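Local coordinates for probable diphthine synthase (Aeropyrum pernix, PDB 1WDE), which probably uses S-adenosyl-L-methionine to methylate three times the amino group of the modified target histidine of elongation factor 2, forming diphthine, at residues A[42-47]-A[179-184]; A[48-53]-A[62-67]; A[134-139]-A[255-260]; A[158-163]-A[196-201]; A[223-228]-A[243-248]. All blocks are in the same frame, centred on the assembly; numbering follows the deposited sequence.

Contact 1 of 5, residues A[42-47]-A[179-184]; sequences TMPGSS and GVQLSP
G179 meets P44 backbone to backbone: its carbonyl O lies 3.9 Å from P44 CA and 3.7 Å from G45 N, a van der Waals approach too long for hydrogen bonding. The CA atoms of P44 and G179 stand 5.2 Å apart, the nearest such pair between the two segments. G179 has a positive phi (84°), a conformation in which a CB would jam against the carbonyl O of the preceding residue, and D176 OD1 bonds to the next backbone N, that of V180. The two loops belong to different halves of the tetrapyrrole methylase fold: 42-47 follows strand 35-39 of the parallel sheet, and 179-184 follows strand 168-173 of the mixed sheet. Q181 then meets P44, its CB packing 3.9 Å from P44 CB at the flank of the pyrrolidine ring. With CG anti to the backbone N (chi1 -172°) and the chain extended, Q181 runs on past the ring. Further on, S183 caps helix 184-202, its OG bonding to Q186 N.

Contact 2 of 5, residues A[48-53]-A[62-67]; sequences WLYKSV and VVEASR
The Y50 ring crosses V62 and the stem of E64 obliquely, turning one long side, CD1 and CE1, to both. CE1 comes within 3.5 Å of V62 CG1, the tightest approach between the segments, and the same atom is 3.7 Å from E64 CG. The E64 chain bends at chi2, and its carboxylate plane is turned 23° from that of the ring; it is the aliphatic CG, however, that touches the tyrosine. V62 divides its two methyls between two partners. CG1 goes to Y50, while CG2 reaches V53 one helical turn further along, where it lies 3.8 Å from V53 CG1. All of this is apolar packing at a partly solvent-exposed border. Helix 48-53 and strand 62-64 run nearly antiparallel, at 163°, with their axes 9.1 Å apart. They are the helix and second strand of the beta-alpha-beta unit 35-39, 47-57, 62-64; V53 and V62 both also press on V38 of strand 35-39, and strand 62-64 is one of the two outermost strands of the parallel sheet.

Contact 3 of 5, residues A[134-139]-A[255-260]; sequences FYRFGG and GVEEWL
E257 OE1 is gripped by two donors, R136 NH1 at 2.7 Å and the backbone N of S254. The link to R136 is a salt bridge, but a bent one: the N-H...O angle is just 128°, so as a hydrogen bond it is weak. The oxygen lies at the edge of the guanidinium, close to its plane, and the guanidinium and carboxylate planes are turned 38° apart. The bend of R136 at chi3 (69°) turns the guanidinium to E257, while CD lies beside the carboxylate, 3.7 Å from E257 OE1 and 3.8 Å from E257 OE2. E257 reaches across from its helix with an extended chain. Its other oxygen, OE2, takes bonds from H168 NE2 and S133 N, so the buried carboxylate is satisfied at both ends, and the positive partner probably favours its ionised form. The guanidinium is likewise shared, NH1 with R252 O and NH2 with G166 O. The result is a partly buried ion pair fastening helix 255-264 to the 3-10 turn that leads into strand 137-143, an outermost strand of the mixed sheet in the C-terminal half of this methylase fold.

Contact 4 of 5, residues A[158-163]-A[196-201]; sequences RIYLNL and REYARE
This is a buried aromatic contact between two helices of the C-terminal half of the tetrapyrrole methylase fold, 153-165 and 184-202, which flank strand 168-173 in sequence. Y160 and Y198 carry it alone. Their backbones stay well apart, the CA atoms of Y160 and A199 being the nearest at 10.4 Å, so the rings bridge the gap, sliding past each other in opposite directions. The ring centroids are 5.9 Å apart and the planes 41° to each other, an oblique pairing. Y198 holds its ring trans to its own backbone N (chi1 173°), which carries it across to helix 153-165. The hydroxyls are engaged elsewhere: Y160 OH with D195 OD1 and the backbone N of L207, Y198 OH with E292 OE2. Y160 also stacks on Y290. Replacing Y160 with an alanine is likely to open a gap beside Y198 and leave D195 and the L207 N-H without this partner. The rings come closest where Y160 CD1 lies 3.7 Å from Y198 CE2, near the plane of the Y198 ring and at its edge.

Contact 5 of 5, residues A[223-228]-A[243-248]; sequences GHRVLY and GVYSIV
Hydrogen bonding joins R225 to Y245 through the tyrosine hydroxyl. R225 NH1 donates to Y245 OH over 3.2 Å at an N-H...O angle of 143°, with the oxygen 21° out of the guanidinium plane. The second branch, NH2, adds only a weak bond of 3.5 Å to the same oxygen, so the hydroxyl sits asymmetrically across the fork. The guanidinium and ring planes are 72° apart, and the arginine chain, bent at chi3, brings its head round to the hydroxyl. Y245 OH in turn bonds to the backbone O of E241, its strongest polar partner.

Charge enters from the neighbouring strand: R225 NH1 makes a salt bridge to E217 OE1. A leucine in place of R225 would probably leave E217 without its countercharge and the Y245 hydroxyl without a donor.

Apolar packing holds the tyrosine: its ring touches L215 and P184, and G243 passes close by; a CB there would clash with Y245 CZ.

The CA atoms of R225 and Y245 are 9.2 Å apart because strand 213-217 runs between strands 225-229 and 246-249, pairing with both in antiparallel fashion. The arrangement is thus a side-chain link across the intervening strand of the mixed sheet, and Y245 lies beside L173, a probable S-adenosyl-L-methionine-binding residue of this methylase fold.

Overall arrangement
Contacts 1 and 5 lie nearest the probable S-adenosyl-L-methionine site: the side chains of Q181 and Y245 are each about 4 Å from that of L173. They touch where P44 CG meets V244 CG1 at 3.3 Å, their centres 14 Å apart. Contact 2 adjoins contact 1 in sequence but sits in the N-terminal parallel-sheet half, its centre 38 Å from that of contact 4. Contacts 3 and 5 both reach the mixed sheet, and contact 4 joins two helices of the same half. Contact 3 links to contact 4 through a probable hydrogen bond of 2.9 Å from G139 N to N162 OD1, and to contact 5 where F137 CE2 packs 4.0 Å from V248 CG1. Contacts 2, 3 and 4 lie away from the probable S-adenosyl-L-methionine site.

Contact 1 of 5, residues A[42-47]-A[179-184]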
# COMPACT_ATOMS: atom_id res chain seq x y z
N THR A 42 -9.22 5.48 2.05
CA THR A 42 -8.28 4.58 1.38
C THR A 42 -6.91 4.60 2.03
O THR A 42 -6.04 3.80 1.68
CB THR A 42 -8.07 4.94 -0.13
OG1 THR A 42 -7.67 6.31 -0.25
CG2 THR A 42 -9.36 4.72 -0.93
N MSE A 43 -6.72 5.50 2.99
CA MSE A 43 -5.43 5.63 3.68
C MSE A 43 -5.60 5.85 5.20
O MSE A 43 -6.31 6.76 5.63
CB MSE A 43 -4.65 6.81 3.06
CG MSE A 43 -3.36 6.45 2.26
SE MSE A 43 -3.47 5.39 0.61
CE MSE A 43 -2.11 4.07 1.01
N PRO A 44 -4.93 5.02 6.02
CA PRO A 44 -5.04 5.16 7.48
C PRO A 44 -4.30 6.40 8.01
O PRO A 44 -3.34 6.87 7.39
CB PRO A 44 -4.42 3.86 7.99
CG PRO A 44 -3.37 3.58 6.97
CD PRO A 44 -4.09 3.86 5.67
N GLY A 45 -4.76 6.93 9.14
CA GLY A 45 -4.13 8.11 9.72
C GLY A 45 -4.26 9.34 8.84
O GLY A 45 -3.42 10.25 8.91
N SER A 46 -5.31 9.39 8.03
CA SER A 46 -5.52 10.52 7.12
C SER A 46 -6.45 11.60 7.66
O SER A 46 -7.12 12.27 6.88
CB SER A 46 -6.07 10.01 5.80
OG SER A 46 -7.36 9.46 5.99
N SER A 47 -6.49 11.78 8.98
CA SER A 47 -7.36 12.80 9.57
C SER A 47 -6.97 14.21 9.14
O SER A 47 -7.82 15.08 8.96
CB SER A 47 -7.30 12.72 11.10
OG SER A 47 -7.84 11.49 11.57
N GLY A 179 -10.75 3.85 10.54
CA GLY A 179 -9.59 4.38 9.84
C GLY A 179 -8.37 4.00 10.65
O GLY A 179 -7.34 4.68 10.63
N VAL A 180 -8.49 2.90 11.39
CA VAL A 180 -7.40 2.40 12.21
C VAL A 180 -6.68 1.27 11.48
O VAL A 180 -7.30 0.30 11.05
CB VAL A 180 -7.95 1.90 13.56
CG1 VAL A 180 -6.85 1.18 14.34
CG2 VAL A 180 -8.49 3.08 14.35
N GLN A 181 -5.36 1.40 11.33
CA GLN A 181 -4.64 0.35 10.62
C GLN A 181 -4.45 -0.91 11.43
O GLN A 181 -4.24 -0.88 12.65
CB GLN A 181 -3.28 0.85 10.15
CG GLN A 181 -2.56 -0.15 9.22
CD GLN A 181 -1.25 0.39 8.70
OE1 GLN A 181 -1.07 0.56 7.48
NE2 GLN A 181 -0.32 0.67 9.60
N LEU A 182 -4.56 -2.04 10.74
CA LEU A 182 -4.35 -3.35 11.33
C LEU A 182 -2.91 -3.33 11.85
O LEU A 182 -2.03 -2.76 11.19
CB LEU A 182 -4.48 -4.41 10.24
CG LEU A 182 -5.00 -5.82 10.49
CD1 LEU A 182 -4.21 -6.73 9.58
CD2 LEU A 182 -4.84 -6.25 11.94
N SER A 183 -2.66 -3.93 13.01
CA SER A 183 -1.29 -3.93 13.54
C SER A 183 -0.45 -4.94 12.78
O SER A 183 -0.98 -5.93 12.28
CB SER A 183 -1.28 -4.31 15.03
OG SER A 183 -1.69 -5.66 15.20
N PRO A 184 0.87 -4.71 12.69
CA PRO A 184 1.78 -5.63 11.99
C PRO A 184 1.66 -7.03 12.55
O PRO A 184 1.54 -8.01 11.80
CB PRO A 184 3.15 -5.01 12.25
CG PRO A 184 2.85 -3.54 12.26
CD PRO A 184 1.58 -3.48 13.11

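Contact 2 of 5, residues A[48-53]-A[62-67]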
# COMPACT_ATOMS: atom_id res chain seq x y z
N TRP A 48 -5.67 14.41 8.97
CA TRP A 48 -5.12 15.70 8.58
C TRP A 48 -5.55 16.12 7.18
O TRP A 48 -5.53 17.31 6.86
CB TRP A 48 -3.59 15.63 8.61
CG TRP A 48 -3.05 14.67 7.57
CD1 TRP A 48 -3.01 13.30 7.66
CD2 TRP A 48 -2.63 15.00 6.24
NE1 TRP A 48 -2.60 12.77 6.46
CE2 TRP A 48 -2.36 13.78 5.57
CE3 TRP A 48 -2.45 16.20 5.54
CZ2 TRP A 48 -1.93 13.74 4.23
CZ3 TRP A 48 -2.03 16.16 4.21
CH2 TRP A 48 -1.77 14.93 3.57
N LEU A 49 -5.92 15.16 6.34
CA LEU A 49 -6.28 15.42 4.95
C LEU A 49 -7.31 16.53 4.73
O LEU A 49 -7.01 17.54 4.10
CB LEU A 49 -6.74 14.13 4.27
CG LEU A 49 -7.11 14.23 2.78
CD1 LEU A 49 -5.92 14.71 1.98
CD2 LEU A 49 -7.59 12.87 2.30
N TYR A 50 -8.53 16.31 5.23
CA TYR A 50 -9.62 17.28 5.12
C TYR A 50 -9.11 18.70 5.41
O TYR A 50 -9.22 19.59 4.57
CB TYR A 50 -10.73 16.92 6.11
CG TYR A 50 -12.05 17.65 5.90
CD1 TYR A 50 -12.89 17.32 4.84
CD2 TYR A 50 -12.46 18.64 6.80
CE1 TYR A 50 -14.13 17.97 4.67
CE2 TYR A 50 -13.69 19.30 6.63
CZ TYR A 50 -14.52 18.95 5.57
OH TYR A 50 -15.74 19.58 5.42
N LYS A 51 -8.58 18.90 6.61
CA LYS A 51 -8.05 20.21 7.01
C LYS A 51 -7.05 20.79 6.02
O LYS A 51 -7.11 21.97 5.70
CB LYS A 51 -7.38 20.11 8.39
CG LYS A 51 -6.44 21.29 8.71
CD LYS A 51 -5.57 20.99 9.93
CE LYS A 51 -4.35 21.92 10.00
NZ LYS A 51 -4.73 23.36 9.97
N SER A 52 -6.11 19.97 5.56
CA SER A 52 -5.08 20.41 4.61
C SER A 52 -5.66 20.84 3.27
O SER A 52 -5.20 21.81 2.68
CB SER A 52 -4.06 19.29 4.38
OG SER A 52 -3.12 19.67 3.38
N VAL A 53 -6.65 20.10 2.80
CA VAL A 53 -7.31 20.42 1.54
C VAL A 53 -8.05 21.76 1.73
O VAL A 53 -7.75 22.74 1.04
CB VAL A 53 -8.32 19.30 1.15
CG1 VAL A 53 -9.09 19.70 -0.10
CG2 VAL A 53 -7.58 17.97 0.89
N VAL A 62 -14.62 22.13 -0.28
CA VAL A 62 -14.22 20.82 0.21
C VAL A 62 -15.44 20.03 0.68
O VAL A 62 -16.34 20.58 1.32
CB VAL A 62 -13.22 20.94 1.37
CG1 VAL A 62 -12.76 19.57 1.82
CG2 VAL A 62 -12.04 21.78 0.93
N VAL A 63 -15.47 18.74 0.36
CA VAL A 63 -16.58 17.88 0.73
C VAL A 63 -16.10 16.46 1.05
O VAL A 63 -15.44 15.82 0.23
CB VAL A 63 -17.62 17.79 -0.41
CG1 VAL A 63 -18.81 16.96 0.03
CG2 VAL A 63 -18.05 19.19 -0.83
N GLU A 64 -16.44 15.97 2.23
CA GLU A 64 -16.07 14.61 2.63
C GLU A 64 -16.80 13.64 1.73
O GLU A 64 -18.01 13.75 1.54
CB GLU A 64 -16.47 14.34 4.08
CG GLU A 64 -15.36 14.54 5.11
CD GLU A 64 -14.43 13.34 5.24
OE1 GLU A 64 -13.47 13.41 6.04
OE2 GLU A 64 -14.66 12.31 4.56
N ALA A 65 -16.07 12.67 1.17
CA ALA A 65 -16.67 11.66 0.31
C ALA A 65 -16.42 10.29 0.93
O ALA A 65 -15.30 9.97 1.32
CB ALA A 65 -16.05 11.73 -1.08
N SER A 66 -17.47 9.48 1.04
CA SER A 66 -17.33 8.14 1.63
C SER A 66 -17.07 7.10 0.54
O SER A 66 -17.17 7.40 -0.65
CB SER A 66 -18.58 7.75 2.41
OG SER A 66 -19.56 7.19 1.54
N ARG A 67 -16.76 5.88 0.96
CA ARG A 67 -16.49 4.82 0.01
C ARG A 67 -17.69 4.50 -0.86
O ARG A 67 -17.59 4.50 -2.09
CB ARG A 67 -16.02 3.56 0.75
CG ARG A 67 -15.87 2.35 -0.15
CD ARG A 67 -15.04 1.26 0.50
NE ARG A 67 -13.64 1.65 0.62
CZ ARG A 67 -12.66 0.83 0.96
NH1 ARG A 67 -12.91 -0.44 1.23
NH2 ARG A 67 -11.41 1.28 1.02

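Contact 3 of 5, residues A[134-139]-A[255-260]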
# COMPACT_ATOMS: atom_id res chain seq x y z
N PHE A 134 14.97 -0.85 -6.50
CA PHE A 134 13.66 -0.52 -7.08
C PHE A 134 13.26 -1.57 -8.11
O PHE A 134 12.12 -2.02 -8.13
CB PHE A 134 13.73 0.86 -7.76
CG PHE A 134 12.56 1.15 -8.66
CD1 PHE A 134 12.68 1.01 -10.04
CD2 PHE A 134 11.33 1.49 -8.13
CE1 PHE A 134 11.57 1.21 -10.88
CE2 PHE A 134 10.22 1.69 -8.96
CZ PHE A 134 10.35 1.54 -10.33
N TYR A 135 14.22 -2.00 -8.93
CA TYR A 135 13.98 -2.97 -10.00
C TYR A 135 13.48 -4.33 -9.53
O TYR A 135 12.86 -5.06 -10.30
CB TYR A 135 15.27 -3.18 -10.80
CG TYR A 135 15.88 -1.91 -11.32
CD1 TYR A 135 15.36 -1.26 -12.45
CD2 TYR A 135 16.98 -1.34 -10.67
CE1 TYR A 135 15.91 -0.08 -12.92
CE2 TYR A 135 17.54 -0.16 -11.12
CZ TYR A 135 17.01 0.46 -12.24
OH TYR A 135 17.58 1.62 -12.69
N ARG A 136 13.77 -4.68 -8.27
CA ARG A 136 13.40 -5.97 -7.73
C ARG A 136 12.08 -6.04 -7.02
O ARG A 136 11.68 -7.11 -6.57
CB ARG A 136 14.51 -6.51 -6.80
CG ARG A 136 15.83 -6.80 -7.51
CD ARG A 136 16.77 -7.62 -6.66
NE ARG A 136 16.28 -8.99 -6.48
CZ ARG A 136 16.74 -9.81 -5.55
NH1 ARG A 136 17.69 -9.40 -4.72
NH2 ARG A 136 16.26 -11.05 -5.46
N PHE A 137 11.40 -4.90 -6.89
CA PHE A 137 10.09 -4.96 -6.24
C PHE A 137 9.12 -5.61 -7.19
O PHE A 137 9.10 -5.31 -8.40
CB PHE A 137 9.59 -3.56 -5.85
CG PHE A 137 10.21 -3.05 -4.58
CD1 PHE A 137 11.43 -2.40 -4.60
CD2 PHE A 137 9.62 -3.33 -3.35
CE1 PHE A 137 12.09 -2.05 -3.43
CE2 PHE A 137 10.28 -2.98 -2.14
CZ PHE A 137 11.51 -2.35 -2.19
N GLY A 138 8.32 -6.52 -6.64
CA GLY A 138 7.33 -7.21 -7.44
C GLY A 138 5.89 -6.87 -7.06
O GLY A 138 5.57 -5.70 -6.77
N GLY A 139 5.02 -7.87 -7.09
CA GLY A 139 3.62 -7.69 -6.76
C GLY A 139 3.38 -7.17 -5.34
O GLY A 139 4.23 -7.32 -4.44
N GLY A 255 24.12 -9.02 -2.57
CA GLY A 255 25.14 -8.58 -1.64
C GLY A 255 25.09 -7.08 -1.38
O GLY A 255 25.17 -6.64 -0.23
N VAL A 256 24.95 -6.30 -2.44
CA VAL A 256 24.87 -4.85 -2.29
C VAL A 256 23.60 -4.47 -1.51
O VAL A 256 23.62 -3.53 -0.72
CB VAL A 256 24.90 -4.14 -3.67
CG1 VAL A 256 24.50 -2.68 -3.52
CG2 VAL A 256 26.32 -4.21 -4.26
N GLU A 257 22.51 -5.22 -1.71
CA GLU A 257 21.27 -4.91 -0.99
C GLU A 257 21.34 -5.12 0.52
O GLU A 257 20.73 -4.37 1.28
CB GLU A 257 20.11 -5.73 -1.55
CG GLU A 257 19.54 -5.17 -2.86
CD GLU A 257 18.36 -5.98 -3.32
OE1 GLU A 257 18.48 -7.22 -3.38
OE2 GLU A 257 17.31 -5.39 -3.60
N GLU A 258 22.04 -6.17 0.95
CA GLU A 258 22.22 -6.45 2.38
C GLU A 258 22.93 -5.26 3.02
O GLU A 258 22.62 -4.86 4.15
CB GLU A 258 23.09 -7.71 2.58
CG GLU A 258 22.33 -9.00 2.29
CD GLU A 258 23.19 -10.26 2.46
OE1 GLU A 258 22.61 -11.37 2.38
OE2 GLU A 258 24.42 -10.15 2.67
N TRP A 259 23.89 -4.71 2.29
CA TRP A 259 24.65 -3.56 2.78
C TRP A 259 23.73 -2.34 2.85
O TRP A 259 23.73 -1.64 3.86
CB TRP A 259 25.84 -3.32 1.85
CG TRP A 259 26.62 -2.06 2.06
CD1 TRP A 259 27.37 -1.71 3.15
CD2 TRP A 259 26.74 -0.97 1.13
NE1 TRP A 259 27.95 -0.47 2.95
CE2 TRP A 259 27.57 0.01 1.72
CE3 TRP A 259 26.21 -0.73 -0.15
CZ2 TRP A 259 27.89 1.21 1.08
CZ3 TRP A 259 26.54 0.47 -0.79
CH2 TRP A 259 27.37 1.42 -0.17
N LEU A 260 22.94 -2.11 1.79
CA LEU A 260 22.01 -0.98 1.74
C LEU A 260 20.93 -1.08 2.82
O LEU A 260 20.67 -0.10 3.52
CB LEU A 260 21.32 -0.90 0.37
CG LEU A 260 22.21 -0.63 -0.85
CD1 LEU A 260 21.40 -0.75 -2.16
CD2 LEU A 260 22.82 0.75 -0.71

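Contact 4 of 5, residues A[158-163]-A[196-201]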
# COMPACT_ATOMS: atom_id res chain seq x y z
N ARG A 158 0.61 -15.38 -3.68
CA ARG A 158 1.21 -14.32 -4.48
C ARG A 158 2.59 -13.96 -3.93
O ARG A 158 3.50 -13.56 -4.67
CB ARG A 158 0.30 -13.08 -4.53
CG ARG A 158 -0.99 -13.30 -5.33
CD ARG A 158 -1.59 -11.96 -5.78
NE ARG A 158 -0.67 -11.23 -6.66
CZ ARG A 158 -0.53 -9.90 -6.65
NH1 ARG A 158 -1.24 -9.14 -5.82
NH2 ARG A 158 0.37 -9.31 -7.44
N ILE A 159 2.77 -14.13 -2.63
CA ILE A 159 4.07 -13.83 -2.05
C ILE A 159 5.06 -14.87 -2.56
O ILE A 159 6.17 -14.51 -2.96
CB ILE A 159 4.03 -13.85 -0.51
CG1 ILE A 159 3.11 -12.73 -0.01
CG2 ILE A 159 5.45 -13.70 0.04
CD1 ILE A 159 2.91 -12.73 1.54
N TYR A 160 4.68 -16.15 -2.57
CA TYR A 160 5.60 -17.16 -3.10
C TYR A 160 5.89 -16.91 -4.60
O TYR A 160 6.98 -17.18 -5.08
CB TYR A 160 5.04 -18.57 -2.91
CG TYR A 160 5.07 -19.07 -1.48
CD1 TYR A 160 3.90 -19.15 -0.72
CD2 TYR A 160 6.27 -19.50 -0.89
CE1 TYR A 160 3.92 -19.65 0.59
CE2 TYR A 160 6.29 -20.00 0.40
CZ TYR A 160 5.12 -20.08 1.14
OH TYR A 160 5.14 -20.60 2.41
N LEU A 161 4.91 -16.40 -5.33
CA LEU A 161 5.11 -16.14 -6.77
C LEU A 161 6.19 -15.07 -6.96
O LEU A 161 7.02 -15.16 -7.88
CB LEU A 161 3.78 -15.71 -7.42
CG LEU A 161 2.82 -16.90 -7.60
CD1 LEU A 161 1.51 -16.45 -8.23
CD2 LEU A 161 3.50 -17.95 -8.50
N ASN A 162 6.20 -14.07 -6.09
CA ASN A 162 7.21 -13.02 -6.16
C ASN A 162 8.56 -13.67 -5.86
O ASN A 162 9.56 -13.45 -6.55
CB ASN A 162 6.98 -11.93 -5.11
CG ASN A 162 6.00 -10.85 -5.55
OD1 ASN A 162 5.78 -10.62 -6.73
ND2 ASN A 162 5.43 -10.16 -4.58
N LEU A 163 8.60 -14.45 -4.78
CA LEU A 163 9.83 -15.12 -4.40
C LEU A 163 10.40 -15.96 -5.53
O LEU A 163 11.60 -15.89 -5.79
CB LEU A 163 9.59 -16.00 -3.16
CG LEU A 163 9.25 -15.17 -1.92
CD1 LEU A 163 8.78 -16.06 -0.78
CD2 LEU A 163 10.48 -14.38 -1.51
N ARG A 196 0.20 -21.66 6.56
CA ARG A 196 0.14 -23.04 7.02
C ARG A 196 -1.00 -23.80 6.33
O ARG A 196 -0.87 -24.98 6.02
CB ARG A 196 -0.01 -23.10 8.54
CG ARG A 196 1.26 -22.74 9.29
CD ARG A 196 1.15 -23.03 10.79
NE ARG A 196 0.18 -22.18 11.48
CZ ARG A 196 0.40 -20.91 11.84
NH1 ARG A 196 -0.55 -20.24 12.47
NH2 ARG A 196 1.57 -20.33 11.60
N GLU A 197 -2.10 -23.10 6.10
CA GLU A 197 -3.25 -23.69 5.43
C GLU A 197 -2.91 -23.92 3.96
O GLU A 197 -3.21 -24.97 3.41
CB GLU A 197 -4.45 -22.75 5.54
CG GLU A 197 -5.78 -23.45 5.67
CD GLU A 197 -6.86 -22.51 6.18
OE1 GLU A 197 -6.76 -22.05 7.34
OE2 GLU A 197 -7.80 -22.22 5.41
N TYR A 198 -2.27 -22.92 3.34
CA TYR A 198 -1.88 -23.01 1.94
C TYR A 198 -0.82 -24.07 1.65
O TYR A 198 -0.97 -24.87 0.72
CB TYR A 198 -1.40 -21.64 1.42
CG TYR A 198 -0.82 -21.69 0.02
CD1 TYR A 198 -1.58 -22.13 -1.07
CD2 TYR A 198 0.51 -21.32 -0.21
CE1 TYR A 198 -1.03 -22.19 -2.36
CE2 TYR A 198 1.07 -21.38 -1.49
CZ TYR A 198 0.29 -21.82 -2.56
OH TYR A 198 0.85 -21.89 -3.81
N ALA A 199 0.26 -24.08 2.42
CA ALA A 199 1.32 -25.06 2.21
C ALA A 199 0.76 -26.48 2.37
O ALA A 199 1.16 -27.41 1.67
CB ALA A 199 2.46 -24.83 3.21
N ARG A 200 -0.18 -26.62 3.30
CA ARG A 200 -0.82 -27.91 3.55
C ARG A 200 -1.44 -28.46 2.26
O ARG A 200 -1.15 -29.58 1.86
CB ARG A 200 -1.92 -27.75 4.61
CG ARG A 200 -2.60 -29.06 4.99
CD ARG A 200 -3.99 -28.84 5.58
NE ARG A 200 -4.72 -30.10 5.66
CZ ARG A 200 -6.04 -30.19 5.85
NH1 ARG A 200 -6.77 -29.09 5.96
NH2 ARG A 200 -6.62 -31.38 5.90
N GLU A 201 -2.28 -27.65 1.61
CA GLU A 201 -2.95 -28.04 0.37
C GLU A 201 -2.04 -28.00 -0.86
O GLU A 201 -2.35 -28.62 -1.88
CB GLU A 201 -4.16 -27.14 0.11
CG GLU A 201 -3.80 -25.68 -0.15
CD GLU A 201 -5.00 -24.82 -0.52
OE1 GLU A 201 -5.54 -24.99 -1.63
OE2 GLU A 201 -5.42 -23.98 0.31

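Contact 5 of 5, residues A[223-228]-A[243-248]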
# COMPACT_ATOMS: atom_id res chain seq x y z
N GLY A 223 11.73 11.84 7.59
CA GLY A 223 11.84 11.06 8.82
C GLY A 223 11.12 9.73 8.75
O GLY A 223 10.07 9.53 9.36
N HIS A 224 11.70 8.80 8.02
CA HIS A 224 11.10 7.48 7.86
C HIS A 224 11.67 6.56 8.92
O HIS A 224 12.75 6.79 9.43
CB HIS A 224 11.45 6.91 6.47
CG HIS A 224 11.35 7.92 5.37
ND1 HIS A 224 10.16 8.49 4.99
CD2 HIS A 224 12.31 8.49 4.60
CE1 HIS A 224 10.38 9.38 4.04
NE2 HIS A 224 11.68 9.40 3.78
N ARG A 225 10.93 5.53 9.27
CA ARG A 225 11.42 4.55 10.23
C ARG A 225 11.50 3.21 9.50
O ARG A 225 10.52 2.77 8.89
CB ARG A 225 10.45 4.46 11.42
CG ARG A 225 10.44 5.73 12.28
CD ARG A 225 9.46 5.60 13.43
NE ARG A 225 9.61 4.32 14.12
CZ ARG A 225 8.59 3.55 14.48
NH1 ARG A 225 7.34 3.94 14.23
NH2 ARG A 225 8.81 2.40 15.12
N VAL A 226 12.66 2.58 9.53
CA VAL A 226 12.87 1.30 8.85
C VAL A 226 13.41 0.30 9.88
O VAL A 226 14.53 0.45 10.37
CB VAL A 226 13.87 1.46 7.70
CG1 VAL A 226 14.22 0.08 7.08
CG2 VAL A 226 13.30 2.40 6.65
N LEU A 227 12.60 -0.71 10.18
CA LEU A 227 12.94 -1.71 11.17
C LEU A 227 13.10 -3.10 10.57
O LEU A 227 12.17 -3.65 9.97
CB LEU A 227 11.86 -1.76 12.25
CG LEU A 227 11.59 -0.51 13.09
CD1 LEU A 227 12.91 0.11 13.52
CD2 LEU A 227 10.76 0.49 12.30
N TYR A 228 14.28 -3.67 10.75
CA TYR A 228 14.56 -5.00 10.24
C TYR A 228 14.07 -6.05 11.23
O TYR A 228 14.35 -5.97 12.43
CB TYR A 228 16.07 -5.17 10.05
CG TYR A 228 16.44 -6.55 9.55
CD1 TYR A 228 16.32 -6.86 8.21
CD2 TYR A 228 16.91 -7.53 10.42
CE1 TYR A 228 16.66 -8.12 7.73
CE2 TYR A 228 17.26 -8.80 9.95
CZ TYR A 228 17.13 -9.09 8.60
OH TYR A 228 17.50 -10.31 8.10
N GLY A 243 1.65 3.00 14.32
CA GLY A 243 2.17 3.72 13.18
C GLY A 243 1.44 3.28 11.92
O GLY A 243 0.67 2.33 11.97
N VAL A 244 1.67 3.98 10.82
CA VAL A 244 1.05 3.62 9.54
C VAL A 244 2.20 2.94 8.81
O VAL A 244 3.10 3.59 8.29
CB VAL A 244 0.61 4.87 8.79
CG1 VAL A 244 -0.22 4.48 7.56
CG2 VAL A 244 -0.20 5.77 9.72
N TYR A 245 2.18 1.61 8.81
CA TYR A 245 3.25 0.83 8.21
C TYR A 245 2.87 0.08 6.95
O TYR A 245 1.70 -0.12 6.64
CB TYR A 245 3.74 -0.27 9.17
CG TYR A 245 4.21 0.18 10.53
CD1 TYR A 245 3.37 0.10 11.64
CD2 TYR A 245 5.51 0.63 10.70
CE1 TYR A 245 3.83 0.46 12.92
CE2 TYR A 245 5.98 1.00 11.96
CZ TYR A 245 5.14 0.91 13.06
OH TYR A 245 5.66 1.21 14.30
N SER A 246 3.92 -0.37 6.27
CA SER A 246 3.80 -1.26 5.13
C SER A 246 4.92 -2.23 5.47
O SER A 246 5.85 -1.89 6.23
CB SER A 246 4.02 -0.53 3.79
OG SER A 246 5.28 0.11 3.74
N ILE A 247 4.83 -3.45 4.96
CA ILE A 247 5.83 -4.46 5.23
C ILE A 247 6.50 -4.90 3.93
O ILE A 247 5.84 -5.05 2.91
CB ILE A 247 5.17 -5.67 5.92
CG1 ILE A 247 4.69 -5.27 7.33
CG2 ILE A 247 6.15 -6.82 6.03
CD1 ILE A 247 3.79 -6.29 7.96
N VAL A 248 7.82 -5.01 3.93
CA VAL A 248 8.48 -5.51 2.75
C VAL A 248 9.03 -6.89 3.13
O VAL A 248 9.73 -7.03 4.14
CB VAL A 248 9.59 -4.56 2.26
CG1 VAL A 248 10.44 -5.25 1.18
CG2 VAL A 248 8.96 -3.29 1.70